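Local atomic coordinates of hypothetical membrane protein (PDB entry 6JSB), a protein that binds heme through its HtaA-type domain and probably passes it on within the membrane-associated heme uptake machinery of Corynebacterium glutamicum. Residues Val6-Thr11 / Trp59-Ser64; Leu99-Pro104 / Asp171-Phe176. All blocks are in the same frame, centred on the assembly; numbering follows the deposited sequence.

Contact 1: Val6-Thr11 / Trp59-Ser64; sequences VTTTGT and WPVLGS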
loop_
_atom_site.group_PDB
_atom_site.type_symbol
_atom_site.label_atom_id
_atom_site.label_comp_id
_atom_site.label_asym_id
_atom_site.label_seq_id
_atom_site.Cartn_x
_atom_site.Cartn_y
_atom_site.Cartn_z
ATOM N N VAL A 6 -1.405 -11.319 23.159
ATOM C CA VAL A 6 -2.252 -11.435 21.964
ATOM C C VAL A 6 -1.329 -11.675 20.782
ATOM O O VAL A 6 -0.438 -10.864 20.517
ATOM C CB VAL A 6 -3.136 -10.188 21.757
ATOM C CG1 VAL A 6 -4.039 -10.301 20.483
ATOM C CG2 VAL A 6 -4.028 -9.982 23.013
ATOM N N THR A 7 -1.509 -12.808 20.108
ATOM C CA THR A 7 -0.770 -13.151 18.887
ATOM C C THR A 7 -1.753 -13.009 17.742
ATOM O O THR A 7 -2.781 -13.693 17.727
ATOM C CB THR A 7 -0.250 -14.583 18.935
ATOM O OG1 THR A 7 0.596 -14.730 20.077
ATOM C CG2 THR A 7 0.549 -14.911 17.653
ATOM N N THR A 8 -1.431 -12.143 16.785
ATOM C CA THR A 8 -2.349 -11.836 15.682
ATOM C C THR A 8 -1.741 -12.341 14.374
ATOM O O THR A 8 -0.572 -12.066 14.091
ATOM C CB THR A 8 -2.592 -10.338 15.595
ATOM O OG1 THR A 8 -3.150 -9.854 16.830
ATOM C CG2 THR A 8 -3.557 -10.018 14.393
ATOM N N THR A 9 -2.529 -13.082 13.594
ATOM C CA THR A 9 -2.143 -13.548 12.271
ATOM C C THR A 9 -3.249 -13.159 11.299
ATOM O O THR A 9 -4.357 -12.814 11.707
ATOM C CB THR A 9 -1.943 -15.058 12.222
ATOM O OG1 THR A 9 -3.109 -15.717 12.778
ATOM C CG2 THR A 9 -0.707 -15.407 13.086
ATOM N N GLY A 10 -2.979 -13.353 10.023
ATOM C CA GLY A 10 -4.005 -13.172 9.007
ATOM C C GLY A 10 -3.525 -12.354 7.817
ATOM O O GLY A 10 -2.334 -12.384 7.445
ATOM N N THR A 11 -4.455 -11.636 7.173
ATOM C CA THR A 11 -4.105 -10.855 5.987
ATOM C C THR A 11 -4.890 -9.563 6.010
ATOM O O THR A 11 -5.928 -9.458 6.683
ATOM C CB THR A 11 -4.488 -11.569 4.659
ATOM O OG1 THR A 11 -5.901 -11.931 4.694
ATOM C CG2 THR A 11 -3.661 -12.850 4.461
ATOM N N TRP A 59 -2.001 -8.595 1.844
ATOM C CA TRP A 59 -0.778 -8.281 2.538
ATOM C C TRP A 59 -0.709 -9.138 3.793
ATOM O O TRP A 59 -1.715 -9.211 4.527
ATOM C CB TRP A 59 -0.755 -6.767 2.940
ATOM C CG TRP A 59 -0.940 -5.795 1.768
ATOM C CD1 TRP A 59 -2.116 -5.504 1.113
ATOM C CD2 TRP A 59 0.073 -4.955 1.167
ATOM N NE1 TRP A 59 -1.903 -4.546 0.134
ATOM C CE2 TRP A 59 -0.567 -4.201 0.138
ATOM C CE3 TRP A 59 1.447 -4.787 1.400
ATOM C CZ2 TRP A 59 0.092 -3.262 -0.617
ATOM C CZ3 TRP A 59 2.146 -3.837 0.604
ATOM C CH2 TRP A 59 1.466 -3.097 -0.389
ATOM N N PRO A 60 0.429 -9.772 4.095
ATOM C CA PRO A 60 0.469 -10.701 5.225
ATOM C C PRO A 60 0.573 -9.949 6.540
ATOM O O PRO A 60 1.338 -9.005 6.664
ATOM C CB PRO A 60 1.744 -11.527 4.955
ATOM C CG PRO A 60 2.675 -10.525 4.182
ATOM C CD PRO A 60 1.688 -9.777 3.301
ATOM N N VAL A 61 -0.177 -10.401 7.552
ATOM C CA VAL A 61 -0.042 -9.850 8.900
ATOM C C VAL A 61 1.205 -10.419 9.564
ATOM O O VAL A 61 1.424 -11.646 9.589
ATOM C CB VAL A 61 -1.282 -10.173 9.744
ATOM C CG1 VAL A 61 -1.022 -9.754 11.260
ATOM C CG2 VAL A 61 -2.454 -9.399 9.149
ATOM N N LEU A 62 2.053 -9.523 10.076
ATOM C CA LEU A 62 3.216 -9.927 10.864
ATOM C C LEU A 62 2.882 -10.095 12.348
ATOM O O LEU A 62 3.456 -10.976 13.009
ATOM C CB LEU A 62 4.339 -8.878 10.731
ATOM C CG LEU A 62 4.841 -8.716 9.283
ATOM C CD1 LEU A 62 5.878 -7.584 9.189
ATOM C CD2 LEU A 62 5.402 -9.991 8.789
ATOM N N GLY A 63 1.974 -9.274 12.860
ATOM C CA GLY A 63 1.589 -9.327 14.260
ATOM C C GLY A 63 0.888 -8.040 14.649
ATOM O O GLY A 63 0.592 -7.174 13.812
ATOM N N SER A 64 0.580 -7.950 15.935
ATOM C CA SER A 64 -0.066 -6.748 16.437
ATOM C C SER A 64 0.671 -6.240 17.668
ATOM O O SER A 64 1.469 -6.951 18.296
ATOM C CB SER A 64 -1.528 -7.008 16.789
ATOM O OG SER A 64 -1.574 -7.943 17.889
HETATM O O HOH W 1 0.968 -10.557 17.324
HETATM O O HOH W 2 1.908 -13.116 14.497
HETATM O O HOH W 3 -0.103 -13.948 9.548
#

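Contact 2: Leu99-Pro104 / Asp171-Phe176; sequences LDFSNP and DVMGTF. With HEM (protoporphyrin IX containing Fe), chain C.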
loop_
_atom_site.group_PDB
_atom_site.type_symbol
_atom_site.label_atom_id
_atom_site.label_comp_id
_atom_site.label_asym_id
_atom_site.label_seq_id
_atom_site.Cartn_x
_atom_site.Cartn_y
_atom_site.Cartn_z
ATOM N N LEU A 99 7.104 3.853 -8.136
ATOM C CA LEU A 99 6.438 3.944 -6.826
ATOM C C LEU A 99 6.528 2.598 -6.106
ATOM O O LEU A 99 6.273 1.547 -6.703
ATOM C CB LEU A 99 4.945 4.282 -7.047
ATOM C CG LEU A 99 4.046 4.158 -5.809
ATOM C CD1 LEU A 99 4.363 5.193 -4.714
ATOM C CD2 LEU A 99 2.578 4.365 -6.256
ATOM N N ASP A 100 6.882 2.614 -4.829
ATOM C CA ASP A 100 6.988 1.373 -4.076
ATOM C C ASP A 100 6.360 1.595 -2.715
ATOM O O ASP A 100 6.675 2.603 -2.061
ATOM C CB ASP A 100 8.441 0.981 -3.902
ATOM C CG ASP A 100 8.589 -0.412 -3.382
ATOM O OD1 ASP A 100 8.825 -1.360 -4.190
ATOM O OD2 ASP A 100 8.509 -0.597 -2.147
ATOM N N PHE A 101 5.430 0.719 -2.305
ATOM C CA PHE A 101 4.859 0.730 -0.960
ATOM C C PHE A 101 5.257 -0.561 -0.266
ATOM O O PHE A 101 5.074 -1.633 -0.837
ATOM C CB PHE A 101 3.322 0.790 -0.989
ATOM C CG PHE A 101 2.729 2.127 -1.380
ATOM C CD1 PHE A 101 3.343 3.304 -1.042
ATOM C CD2 PHE A 101 1.476 2.213 -1.931
ATOM C CE1 PHE A 101 2.725 4.561 -1.317
ATOM C CE2 PHE A 101 0.886 3.474 -2.257
ATOM C CZ PHE A 101 1.523 4.634 -1.948
ATOM N N SER A 102 5.690 -0.475 0.999
ATOM C CA SER A 102 6.030 -1.735 1.661
ATOM C C SER A 102 5.761 -1.612 3.157
ATOM O O SER A 102 5.615 -0.514 3.695
ATOM C CB SER A 102 7.462 -2.160 1.375
ATOM O OG SER A 102 8.380 -1.220 1.895
ATOM N N ASN A 103 5.653 -2.771 3.825
ATOM C CA ASN A 103 5.409 -2.838 5.262
ATOM C C ASN A 103 4.312 -1.905 5.804
ATOM O O ASN A 103 4.554 -1.132 6.721
ATOM C CB ASN A 103 6.711 -2.553 6.011
ATOM C CG ASN A 103 7.776 -3.504 5.640
ATOM O OD1 ASN A 103 7.563 -4.730 5.672
ATOM N ND2 ASN A 103 8.920 -2.971 5.217
ATOM N N PRO A 104 3.107 -1.990 5.280
ATOM C CA PRO A 104 2.048 -1.125 5.818
ATOM C C PRO A 104 1.716 -1.473 7.257
ATOM O O PRO A 104 1.819 -2.625 7.691
ATOM C CB PRO A 104 0.846 -1.370 4.920
ATOM C CG PRO A 104 1.211 -2.542 3.964
ATOM C CD PRO A 104 2.642 -2.931 4.217
ATOM N N ASP A 171 1.783 14.088 -2.274
ATOM C CA ASP A 171 3.035 14.142 -2.997
ATOM C C ASP A 171 3.529 12.769 -3.426
ATOM O O ASP A 171 4.235 12.671 -4.429
ATOM C CB ASP A 171 4.061 14.839 -2.107
ATOM C CG ASP A 171 3.707 16.304 -1.928
ATOM O OD1 ASP A 171 3.364 16.916 -2.962
ATOM O OD2 ASP A 171 3.694 16.780 -0.777
ATOM N N VAL A 172 3.184 11.712 -2.674
ATOM C CA VAL A 172 3.592 10.366 -3.041
ATOM C C VAL A 172 2.980 9.966 -4.381
ATOM O O VAL A 172 3.640 9.324 -5.220
ATOM C CB VAL A 172 3.207 9.371 -1.931
ATOM C CG1 VAL A 172 3.560 7.908 -2.398
ATOM C CG2 VAL A 172 3.989 9.706 -0.613
ATOM N N MET A 173 1.722 10.361 -4.606
ATOM C CA MET A 173 0.981 9.993 -5.812
ATOM C C MET A 173 1.059 11.073 -6.898
ATOM O O MET A 173 0.124 11.248 -7.698
ATOM C CB MET A 173 -0.477 9.666 -5.438
ATOM C CG MET A 173 -0.606 8.598 -4.375
ATOM S SD MET A 173 0.256 7.043 -4.828
ATOM C CE MET A 173 -0.793 6.489 -6.235
ATOM N N GLY A 174 2.175 11.821 -6.945
ATOM C CA GLY A 174 2.439 12.712 -8.084
ATOM C C GLY A 174 1.586 13.966 -8.126
ATOM O O GLY A 174 1.610 14.686 -9.127
ATOM N N THR A 175 0.881 14.287 -7.042
ATOM C CA THR A 175 -0.119 15.358 -6.947
ATOM C C THR A 175 -1.341 15.136 -7.860
ATOM O O THR A 175 -2.141 16.058 -8.050
ATOM C CB THR A 175 0.483 16.779 -7.153
ATOM O OG1 THR A 175 0.760 17.054 -8.540
ATOM C CG2 THR A 175 1.781 16.889 -6.308
ATOM N N PHE A 176 -1.509 13.939 -8.441
ATOM C CA PHE A 176 -2.682 13.717 -9.248
ATOM C C PHE A 176 -3.964 13.552 -8.438
ATOM O O PHE A 176 -5.042 13.748 -9.010
ATOM C CB PHE A 176 -2.469 12.457 -10.094
ATOM C CG PHE A 176 -1.557 12.710 -11.280
ATOM C CD1 PHE A 176 -2.082 12.980 -12.527
ATOM C CD2 PHE A 176 -0.181 12.671 -11.120
ATOM C CE1 PHE A 176 -1.228 13.210 -13.614
ATOM C CE2 PHE A 176 0.691 12.907 -12.211
ATOM C CZ PHE A 176 0.146 13.207 -13.441
HETATM C CHA HEM C . -3.174 9.853 -14.093
HETATM C CHB HEM C . -0.002 10.904 -17.605
HETATM C CHC HEM C . 3.581 10.750 -14.282
HETATM C CHD HEM C . 0.401 9.357 -10.826
HETATM C C1A HEM C . -2.614 10.229 -15.298
HETATM C C2A HEM C . -3.399 10.581 -16.467
HETATM C C3A HEM C . -2.542 10.870 -17.475
HETATM C C4A HEM C . -1.193 10.709 -16.932
HETATM C CMA HEM C . -2.890 11.297 -18.934
HETATM C CAA HEM C . -4.942 10.612 -16.488
HETATM C CBA HEM C . -5.476 9.286 -17.008
HETATM C CGA HEM C . -6.954 9.191 -16.704
HETATM O O1A HEM C . -7.589 8.205 -17.172
HETATM O O2A HEM C . -7.476 10.097 -15.980
HETATM C C1B HEM C . 1.229 10.944 -17.012
HETATM C C2B HEM C . 2.486 11.234 -17.704
HETATM C C3B HEM C . 3.476 11.202 -16.795
HETATM C C4B HEM C . 2.901 10.857 -15.488
HETATM C CMB HEM C . 2.537 11.565 -19.222
HETATM C CAB HEM C . 5.005 11.436 -16.982
HETATM C CBB HEM C . 5.593 11.311 -18.176
HETATM C C1C HEM C . 3.048 10.349 -13.053
HETATM C C2C HEM C . 3.796 10.149 -11.836
HETATM C C3C HEM C . 2.941 9.717 -10.879
HETATM C C4C HEM C . 1.600 9.700 -11.458
HETATM C CMC HEM C . 5.337 10.271 -11.697
HETATM C CAC HEM C . 3.397 9.349 -9.478
HETATM C CBC HEM C . 2.741 8.397 -8.830
HETATM C C1D HEM C . -0.837 9.391 -11.430
HETATM C C2D HEM C . -2.082 9.101 -10.756
HETATM C C3D HEM C . -3.095 9.230 -11.639
HETATM C C4D HEM C . -2.514 9.588 -12.923
HETATM C CMD HEM C . -2.166 8.776 -9.249
HETATM C CAD HEM C . -4.609 9.010 -11.336
HETATM C CBD HEM C . -4.935 7.557 -11.770
HETATM C CGD HEM C . -6.404 7.306 -11.439
HETATM O O1D HEM C . -7.268 7.874 -12.192
HETATM O O2D HEM C . -6.655 6.569 -10.422
HETATM N NA HEM C . -1.238 10.332 -15.592
HETATM N NB HEM C . 1.537 10.684 -15.693
HETATM N NC HEM C . 1.702 10.087 -12.774
HETATM N ND HEM C . -1.150 9.654 -12.736
HETATM FE FE HEM C . 0.317 9.944 -14.189
#

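Contact 1: Val6-Thr11 / Trp59-Ser64
Two first torsions set up the hydroxyl pair of this contact. In Thr8 OG1 stands anti to the carbonyl carbon (chi1 -59°), while in Ser64 OG takes the crowded position between backbone N and carbonyl carbon (chi1 65°). The two short side chains cross, and Ser64 OG donates to Thr8 OG1 at 2.7 Å; Thr8 OG1 is also hydrogen-bonded to Asn192 on strand 186-198. CG2 of Thr8, anti to its own backbone N, lies obliquely 4.0 Å from CG1 of Val61. The other branch of Val61, CG2, presses on the Gly10 backbone, 3.4 Å from Gly10 C.

The strands run antiparallel, with Thr11 and Pro60 a non-hydrogen-bonded pair, but in these segments the amide of Val61 makes the one direct backbone hydrogen bond, 2.9 Å from Val61 N to Gly10 O. It is nearly straight (166°), yet the donor sits above the carbonyl plane. Leu62 and Gly63 both face Lys70 of strand 68-81, the neighbour on the other side, in a classic beta bulge. Three waters bridge 6-11 and 59-64: one accepts from Thr8 N and Ser64 N, another donates to Thr8 O and Leu62 O, and a third links Gly10 N with Val61 O. The pairing thus loosens into a hydrated seam, whose separated peptide groups are satisfied by water and whose hydroxyls tie three neighbouring strands together.

Contact 2: Leu99-Pro104 / Asp171-Phe176
Met173, the first residue to leave the helix 167-172, carries its side chain in a bent path between strand and heme. From CB the chain sets out with CG anti to the carbonyl carbon (chi1 -55°), then bends again at chi2 and chi3, bringing the sulfur back to the strand. SD lies across Leu99 at about a right angle, 3.8 Å from Leu99 CD2, and 4.0 Å from CZ of Phe101, a Met-aromatic contact with an oblique approach to the ring. At the tip, CE lies 4.0 Å from both Leu99 CD2 and the heme methyl CMD.

Beside it, Val172 has CG1 anti to its backbone N, which sets this methyl at the edge of the Phe101 ring, 3.6 Å from CE1; the same methyl touches Leu99 CD1. Phe119 of strand 112-122 and Phe20 of helix 18-24 close round this apolar group.

Gly174, at positive phi, is the C' residue of a Schellman motif ending the helix, and a type I' turn, closed by Phe176 N to Met173 O at 3.2 Å, delivers Phe176 to the heme. Its ring lies face-on over the porphyrin, with CE2 3.0 Å from the heme NC and CZ 3.4 Å from FE. Tyr23 is the axial ligand of the iron, and Tyr177 and Ser19 are hydrogen-bonded to the heme. The contact itself holds no hydrogen bond: methyls, a thioether and aromatic carbon hold the turn beside the heme against the sheet, so that Met173 CE and the face of Phe176 meet the porphyrin.

Overall arrangement
Both contacts reach the same large antiparallel sheet, but at different depths. Contact 1 joins two adjacent strands near the surface, about 16 Å from the centre of the chain, and relies on hydroxyls, peptide groups and water. Contact 2 is buried, about 8 Å from that centre, and sets a helix end against strand 95-109 by apolar packing alone, with the heme alongside. Their centres lie about 23 Å apart, yet they meet through one side chain: Trp59 rests its ring on Pro104, CE3 to CG 3.4 Å, while its NE1 is hydrogen-bonded to Trp14 O. Trp59 thus links strand 56-65 to strand 95-109, away from the waters and the heme-side packing.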